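Protein FimX (Pseudomonas aeruginosa PAO1, PDB 3HV8) is an EAL-domain protein with a TIM-barrel-like fold, and its EAL domain binds C2E in a pocket at one end of the barrel. Local coordinates at residues Thr105-Gln117 against Glu137-Tyr151. Numbering follows the deposited sequence. Where two conformers were deposited one is given.
Sequences TKLFVHLSSASLQ and ESLVFQISEADATSY. With C2E (9,9'-[(2R,3R,3aS,5S,7aR,9R,10R,10aS,12S,14aR)-3,5,10,12-tetrahydroxy-5,12-dioxidooctahydro-2H,7H-difuro[3,2-d:3',2'-j][1,3,7,9,2,8]tetraoxadiphosphacyclododecine-2,9-diyl]bis(2-amino-1,9-dihydro-6H-purin-6-one)), chain B.
Strands 105-110 and 139-144 run parallel, with a 33° angle between them, and the backbone ladder alternates from strand to strand: Val140 N donates to Leu107 O at 2.8 Å, Val109 N to Val140 O, and the series closes with Leu111 N on Gln142 O. Inside the barrel, Phe108 lays one ring face on Val140, whose CB stands 3.9 Å from the ring centroid. The branched valine suits this place: with CG1 anti to the backbone N (chi1 -174°), it sets CG1 near Phe108 CE1 and turns CG2 to the aliphatic part of Lys106, whose NZ goes on to Gln168. Further along, in the conformer given, Gln142 NE2 lies 3.2 Å above the centre of the His110 ring, the two planes 47° apart, while C2A of C2E covers the opposite face. Gln142 NE2 also donates to Glu52 OE2. On the outer side, Leu111 CD2 meets Phe141 CD1 at 3.8 Å, facing helix 152-164. Beyond the strands, Leu116, in the conformer given, spreads its methyls over Ile143 and Asp147 CB, and small Ser113 lets its CB approach Tyr151 CE2 to 3.5 Å. Water 3 links Leu111 O to Ser144 N and to Asp147 OD1 in helix 145-150. Neighbouring parallel strands linked through helix 121-132 form a beta-alpha-beta unit of the EAL barrel, and His110, Leu111 and Ser112, at the C-terminal end of strand 105-110, line the C2E pocket.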
loop_
_atom_site.group_PDB
_atom_site.type_symbol
_atom_site.label_atom_id
_atom_site.label_comp_id
_atom_site.label_asym_id
_atom_site.label_seq_id
_atom_site.Cartn_x
_atom_site.Cartn_y
_atom_site.Cartn_z
ATOM N N THR A 105 0.041 9.839 -12.529
ATOM C CA THR A 105 -0.467 9.235 -11.303
ATOM C C THR A 105 -0.052 7.777 -11.177
ATOM O O THR A 105 -0.124 7.019 -12.139
ATOM C CB THR A 105 -2.012 9.274 -11.257
ATOM O OG1 THR A 105 -2.487 10.561 -11.674
ATOM C CG2 THR A 105 -2.524 8.974 -9.849
ATOM N N LYS A 106 0.365 7.397 -9.976
ATOM C CA LYS A 106 0.627 6.000 -9.643
ATOM C C LYS A 106 -0.132 5.705 -8.357
ATOM O O LYS A 106 -0.127 6.526 -7.438
ATOM C CB LYS A 106 2.129 5.810 -9.450
ATOM C CG LYS A 106 2.561 4.408 -9.131
ATOM C CD LYS A 106 4.087 4.294 -9.084
ATOM C CE LYS A 106 4.706 4.448 -10.461
ATOM N NZ LYS A 106 6.095 3.877 -10.509
ATOM N N LEU A 107 -0.795 4.554 -8.287
ATOM C CA LEU A 107 -1.569 4.187 -7.094
ATOM C C LEU A 107 -0.969 2.983 -6.393
ATOM O O LEU A 107 -0.625 1.991 -7.044
ATOM C CB LEU A 107 -3.020 3.880 -7.451
ATOM C CG LEU A 107 -3.864 5.042 -7.975
ATOM C CD1 LEU A 107 -5.296 4.561 -8.208
ATOM C CD2 LEU A 107 -3.827 6.231 -6.992
ATOM N N PHE A 108 -0.855 3.089 -5.072
ATOM C CA PHE A 108 -0.422 1.999 -4.202
ATOM C C PHE A 108 -1.663 1.332 -3.637
ATOM O O PHE A 108 -2.476 1.990 -2.960
ATOM C CB PHE A 108 0.443 2.545 -3.057
ATOM C CG PHE A 108 1.826 2.979 -3.484
ATOM C CD1 PHE A 108 2.944 2.271 -3.047
ATOM C CD2 PHE A 108 2.010 4.080 -4.296
ATOM C CE1 PHE A 108 4.224 2.658 -3.424
ATOM C CE2 PHE A 108 3.286 4.469 -4.682
ATOM C CZ PHE A 108 4.395 3.752 -4.238
ATOM N N VAL A 109 -1.838 0.044 -3.938
ATOM C CA VAL A 109 -3.073 -0.660 -3.620
ATOM C C VAL A 109 -2.770 -1.868 -2.754
ATOM O O VAL A 109 -1.934 -2.707 -3.113
ATOM C CB VAL A 109 -3.779 -1.118 -4.921
ATOM C CG1 VAL A 109 -5.012 -1.975 -4.610
ATOM C CG2 VAL A 109 -4.135 0.085 -5.787
ATOM N N HIS A 110 -3.448 -1.977 -1.618
ATOM C CA HIS A 110 -3.259 -3.085 -0.695
ATOM C C HIS A 110 -3.807 -4.399 -1.235
ATOM O O HIS A 110 -4.832 -4.421 -1.940
ATOM C CB HIS A 110 -3.987 -2.793 0.616
ATOM C CG HIS A 110 -3.351 -1.729 1.450
ATOM N ND1 HIS A 110 -2.205 -1.948 2.188
ATOM C CD2 HIS A 110 -3.709 -0.446 1.683
ATOM C CE1 HIS A 110 -1.890 -0.842 2.839
ATOM N NE2 HIS A 110 -2.784 0.086 2.546
ATOM N N LEU A 111 -3.129 -5.492 -0.889
ATOM C CA LEU A 111 -3.655 -6.839 -1.099
ATOM C C LEU A 111 -3.782 -7.558 0.238
ATOM O O LEU A 111 -2.841 -7.554 1.052
ATOM C CB LEU A 111 -2.733 -7.645 -2.013
ATOM C CG LEU A 111 -2.654 -7.146 -3.448
ATOM C CD1 LEU A 111 -1.661 -8.025 -4.218
ATOM C CD2 LEU A 111 -4.031 -7.116 -4.142
ATOM N N SER A 112 -4.918 -8.201 0.471
ATOM C CA SER A 112 -5.056 -9.066 1.642
ATOM C C SER A 112 -4.311 -10.386 1.434
ATOM O O SER A 112 -3.952 -10.745 0.309
ATOM C CB SER A 112 -6.535 -9.374 1.916
ATOM O OG SER A 112 -7.047 -10.228 0.910
ATOM N N SER A 113 -4.095 -11.121 2.524
ATOM C CA SER A 113 -3.439 -12.417 2.409
ATOM C C SER A 113 -4.247 -13.382 1.544
ATOM O O SER A 113 -3.683 -14.263 0.900
ATOM C CB SER A 113 -3.186 -13.019 3.790
ATOM O OG SER A 113 -4.420 -13.330 4.429
ATOM N N ALA A 114 -5.565 -13.230 1.534
ATOM C CA ALA A 114 -6.385 -14.095 0.691
ATOM C C ALA A 114 -6.028 -13.905 -0.778
ATOM O O ALA A 114 -5.906 -14.877 -1.521
ATOM C CB ALA A 114 -7.864 -13.833 0.941
ATOM N N SER A 115 -5.812 -12.663 -1.199
ATOM C CA SER A 115 -5.428 -12.421 -2.584
ATOM C C SER A 115 -4.037 -12.977 -2.901
ATOM O O SER A 115 -3.788 -13.422 -4.019
ATOM C CB SER A 115 -5.535 -10.939 -2.944
ATOM O OG SER A 115 -6.899 -10.549 -3.014
ATOM N N LEU A 116 -3.131 -12.972 -1.927
ATOM C CA LEU A 116 -1.815 -13.573 -2.156
ATOM C C LEU A 116 -1.963 -15.028 -2.549
ATOM O O LEU A 116 -1.245 -15.531 -3.414
ATOM C CB LEU A 116 -0.947 -13.503 -0.905
ATOM C CG LEU A 116 -0.468 -12.127 -0.490
ATOM C CD1 LEU A 116 0.375 -12.218 0.778
ATOM C CD2 LEU A 116 0.330 -11.494 -1.622
ATOM N N GLN A 117 -2.897 -15.704 -1.894
ATOM C CA GLN A 117 -3.077 -17.136 -2.104
ATOM C C GLN A 117 -3.973 -17.505 -3.291
ATOM O O GLN A 117 -4.214 -18.684 -3.552
ATOM C CB GLN A 117 -3.645 -17.754 -0.829
ATOM C CG GLN A 117 -2.727 -17.611 0.366
ATOM C CD GLN A 117 -3.341 -18.193 1.617
ATOM O OE1 GLN A 117 -4.142 -17.542 2.285
ATOM N NE2 GLN A 117 -2.970 -19.428 1.943
ATOM N N GLU A 137 3.640 0.468 -15.290
ATOM C CA GLU A 137 4.002 1.178 -14.063
ATOM C C GLU A 137 2.940 2.196 -13.642
ATOM O O GLU A 137 3.244 3.373 -13.427
ATOM C CB GLU A 137 5.353 1.887 -14.204
ATOM C CG GLU A 137 6.275 1.333 -15.274
ATOM C CD GLU A 137 6.591 -0.136 -15.089
ATOM O OE1 GLU A 137 6.768 -0.828 -16.115
ATOM O OE2 GLU A 137 6.659 -0.599 -13.930
ATOM N N SER A 138 1.690 1.759 -13.535
ATOM C CA SER A 138 0.639 2.629 -13.021
ATOM C C SER A 138 0.236 2.198 -11.620
ATOM O O SER A 138 -0.160 3.024 -10.800
ATOM C CB SER A 138 -0.591 2.581 -13.924
ATOM O OG SER A 138 -0.377 3.303 -15.122
ATOM N N LEU A 139 0.328 0.898 -11.366
ATOM C CA LEU A 139 -0.091 0.308 -10.102
ATOM C C LEU A 139 1.078 -0.276 -9.329
ATOM O O LEU A 139 1.938 -0.953 -9.902
ATOM C CB LEU A 139 -1.075 -0.831 -10.358
ATOM C CG LEU A 139 -2.580 -0.612 -10.195
ATOM C CD1 LEU A 139 -2.988 0.845 -10.351
ATOM C CD2 LEU A 139 -3.369 -1.531 -11.140
ATOM N N VAL A 140 1.079 -0.049 -8.020
ATOM C CA VAL A 140 2.009 -0.690 -7.107
ATOM C C VAL A 140 1.201 -1.460 -6.081
ATOM O O VAL A 140 0.393 -0.854 -5.354
ATOM C CB VAL A 140 2.852 0.359 -6.329
ATOM C CG1 VAL A 140 3.911 -0.356 -5.506
ATOM C CG2 VAL A 140 3.474 1.396 -7.276
ATOM N N PHE A 141 1.393 -2.770 -6.002
ATOM C CA PHE A 141 0.649 -3.589 -5.034
ATOM C C PHE A 141 1.405 -3.728 -3.729
ATOM O O PHE A 141 2.609 -4.028 -3.730
ATOM C CB PHE A 141 0.312 -4.955 -5.634
ATOM C CG PHE A 141 -0.696 -4.860 -6.724
ATOM C CD1 PHE A 141 -2.042 -4.787 -6.413
ATOM C CD2 PHE A 141 -0.300 -4.728 -8.046
ATOM C CE1 PHE A 141 -2.995 -4.636 -7.414
ATOM C CE2 PHE A 141 -1.240 -4.592 -9.049
ATOM C CZ PHE A 141 -2.593 -4.541 -8.731
ATOM N N GLN A 142 0.716 -3.444 -2.626
ATOM C CA GLN A 142 1.332 -3.475 -1.313
ATOM C C GLN A 142 0.940 -4.733 -0.585
ATOM O O GLN A 142 -0.239 -5.104 -0.540
ATOM C CB GLN A 142 0.886 -2.272 -0.479
ATOM C CG GLN A 142 1.104 -0.951 -1.153
ATOM C CD GLN A 142 0.785 0.226 -0.253
ATOM O OE1 GLN A 142 1.668 1.015 0.078
ATOM N NE2 GLN A 142 -0.478 0.346 0.148
ATOM N N ILE A 143 1.944 -5.376 -0.012
ATOM C CA ILE A 143 1.764 -6.538 0.817
ATOM C C ILE A 143 2.394 -6.240 2.178
ATOM O O ILE A 143 3.503 -5.705 2.235
ATOM C CB ILE A 143 2.510 -7.725 0.148
ATOM C CG1 ILE A 143 1.997 -7.917 -1.288
ATOM C CG2 ILE A 143 2.375 -8.998 0.986
ATOM C CD1 ILE A 143 2.874 -8.830 -2.175
ATOM N N SER A 144 1.727 -6.564 3.280
ATOM C CA SER A 144 2.326 -6.351 4.596
ATOM C C SER A 144 3.518 -7.274 4.807
ATOM O O SER A 144 3.596 -8.370 4.236
ATOM C CB SER A 144 1.297 -6.560 5.718
ATOM O OG SER A 144 1.059 -7.949 5.912
ATOM N N GLU A 145 4.433 -6.822 5.648
ATOM C CA GLU A 145 5.579 -7.646 5.998
ATOM C C GLU A 145 5.135 -8.980 6.581
ATOM O O GLU A 145 5.688 -10.026 6.236
ATOM C CB GLU A 145 6.481 -6.916 6.980
ATOM C CG GLU A 145 7.641 -7.776 7.475
ATOM C CD GLU A 145 8.633 -6.966 8.275
ATOM O OE1 GLU A 145 8.412 -6.742 9.482
ATOM O OE2 GLU A 145 9.638 -6.534 7.669
ATOM N N ALA A 146 4.139 -8.946 7.459
ATOM C CA ALA A 146 3.689 -10.177 8.081
ATOM C C ALA A 146 3.195 -11.150 7.012
ATOM O O ALA A 146 3.558 -12.329 7.020
ATOM C CB ALA A 146 2.586 -9.881 9.085
ATOM N N ASP A 147 2.401 -10.661 6.065
ATOM C CA ASP A 147 1.876 -11.547 5.010
ATOM C C ASP A 147 2.951 -12.026 4.035
ATOM O O ASP A 147 2.929 -13.180 3.586
ATOM C CB ASP A 147 0.729 -10.880 4.251
ATOM C CG ASP A 147 -0.518 -10.817 5.072
ATOM O OD1 ASP A 147 -1.424 -10.037 4.726
ATOM O OD2 ASP A 147 -0.572 -11.551 6.076
ATOM N N ALA A 148 3.893 -11.152 3.693
ATOM C CA ALA A 148 4.970 -11.536 2.793
ATOM C C ALA A 148 5.758 -12.693 3.377
ATOM O O ALA A 148 6.205 -13.581 2.656
ATOM C CB ALA A 148 5.907 -10.364 2.578
ATOM N N THR A 149 5.930 -12.653 4.691
ATOM C CA THR A 149 6.707 -13.625 5.431
ATOM C C THR A 149 5.906 -14.917 5.665
ATOM O O THR A 149 6.422 -16.023 5.513
ATOM C CB THR A 149 7.151 -12.983 6.752
ATOM O OG1 THR A 149 7.743 -11.698 6.464
ATOM C CG2 THR A 149 8.164 -13.852 7.459
ATOM N N SER A 150 4.626 -14.772 5.986
ATOM C CA SER A 150 3.759 -15.923 6.233
ATOM C C SER A 150 3.495 -16.744 4.987
ATOM O O SER A 150 3.297 -17.961 5.061
ATOM C CB SER A 150 2.392 -15.454 6.750
ATOM O OG SER A 150 2.471 -14.846 8.023
ATOM N N TYR A 151 3.434 -16.076 3.842
ATOM C CA TYR A 151 3.053 -16.707 2.582
ATOM C C TYR A 151 4.147 -16.454 1.555
ATOM O O TYR A 151 3.887 -15.967 0.455
ATOM C CB TYR A 151 1.709 -16.135 2.088
ATOM C CG TYR A 151 0.619 -16.272 3.123
ATOM C CD1 TYR A 151 -0.019 -17.492 3.324
ATOM C CD2 TYR A 151 0.260 -15.197 3.929
ATOM C CE1 TYR A 151 -1.007 -17.621 4.290
ATOM C CE2 TYR A 151 -0.729 -15.320 4.900
ATOM C CZ TYR A 151 -1.346 -16.542 5.076
ATOM O OH TYR A 151 -2.304 -16.664 6.060
HETATM P P1 C2E B . -1.849 0.518 6.936
HETATM O O2P C2E B . -0.360 0.228 6.434
HETATM O O1P C2E B . -1.779 0.618 8.408
HETATM O "O5'" C2E B . -2.436 1.931 6.488
HETATM C "C5'" C2E B . -2.041 3.087 7.253
HETATM C "C4'" C2E B . -3.066 3.496 8.332
HETATM O "O4'" C2E B . -2.598 4.704 8.978
HETATM C "C3'" C2E B . -4.324 3.900 7.574
HETATM O "O3'" C2E B . -5.479 3.505 8.329
HETATM C "C2'" C2E B . -4.199 5.433 7.415
HETATM O "O2'" C2E B . -5.446 6.101 7.348
HETATM C "C1'" C2E B . -3.466 5.795 8.706
HETATM N N9 C2E B . -2.675 7.015 8.639
HETATM C C8 C2E B . -2.251 7.674 7.510
HETATM N N7 C2E B . -1.413 8.628 7.846
HETATM C C5 C2E B . -1.282 8.634 9.205
HETATM C C6 C2E B . -0.540 9.427 10.109
HETATM O O6 C2E B . 0.231 10.316 9.744
HETATM N N1 C2E B . -0.684 9.148 11.413
HETATM C C2 C2E B . -1.502 8.154 11.853
HETATM N N2 C2E B . -1.592 7.926 13.202
HETATM N N3 C2E B . -2.197 7.410 11.025
HETATM C C4 C2E B . -2.098 7.623 9.712
HETATM P P11 C2E B . -6.672 2.792 7.517
HETATM O O21 C2E B . -7.845 2.527 8.533
HETATM O O11 C2E B . -7.037 3.569 6.316
HETATM O O5A C2E B . -6.041 1.429 7.009
HETATM C C5A C2E B . -5.599 0.465 7.975
HETATM C C4A C2E B . -5.185 -0.834 7.287
HETATM O O4A C2E B . -6.315 -1.380 6.590
HETATM C C3A C2E B . -4.104 -0.674 6.216
HETATM O O3A C2E B . -2.787 -0.739 6.749
HETATM C C2A C2E B . -4.332 -1.943 5.392
HETATM O O2A C2E B . -3.803 -3.088 6.082
HETATM C C1A C2E B . -5.858 -2.077 5.449
HETATM N N91 C2E B . -6.429 -1.456 4.260
HETATM C C81 C2E B . -6.817 -0.160 4.076
HETATM N N71 C2E B . -7.278 -0.033 2.862
HETATM C C51 C2E B . -7.274 -1.248 2.236
HETATM C C61 C2E B . -7.672 -1.738 0.976
HETATM O O61 C2E B . -8.068 -1.008 0.059
HETATM N N11 C2E B . -7.498 -3.071 0.776
HETATM C C21 C2E B . -6.977 -3.909 1.724
HETATM N N21 C2E B . -6.795 -5.229 1.424
HETATM N N31 C2E B . -6.578 -3.466 2.888
HETATM C C41 C2E B . -6.738 -2.164 3.152
HETATM O O HOH W 1 2.602 6.225 -14.102
HETATM O O HOH W 2 -0.673 -4.035 2.643
HETATM O O HOH W 3 -0.873 -7.985 2.999
HETATM O O HOH W 4 -4.256 -9.888 5.123
#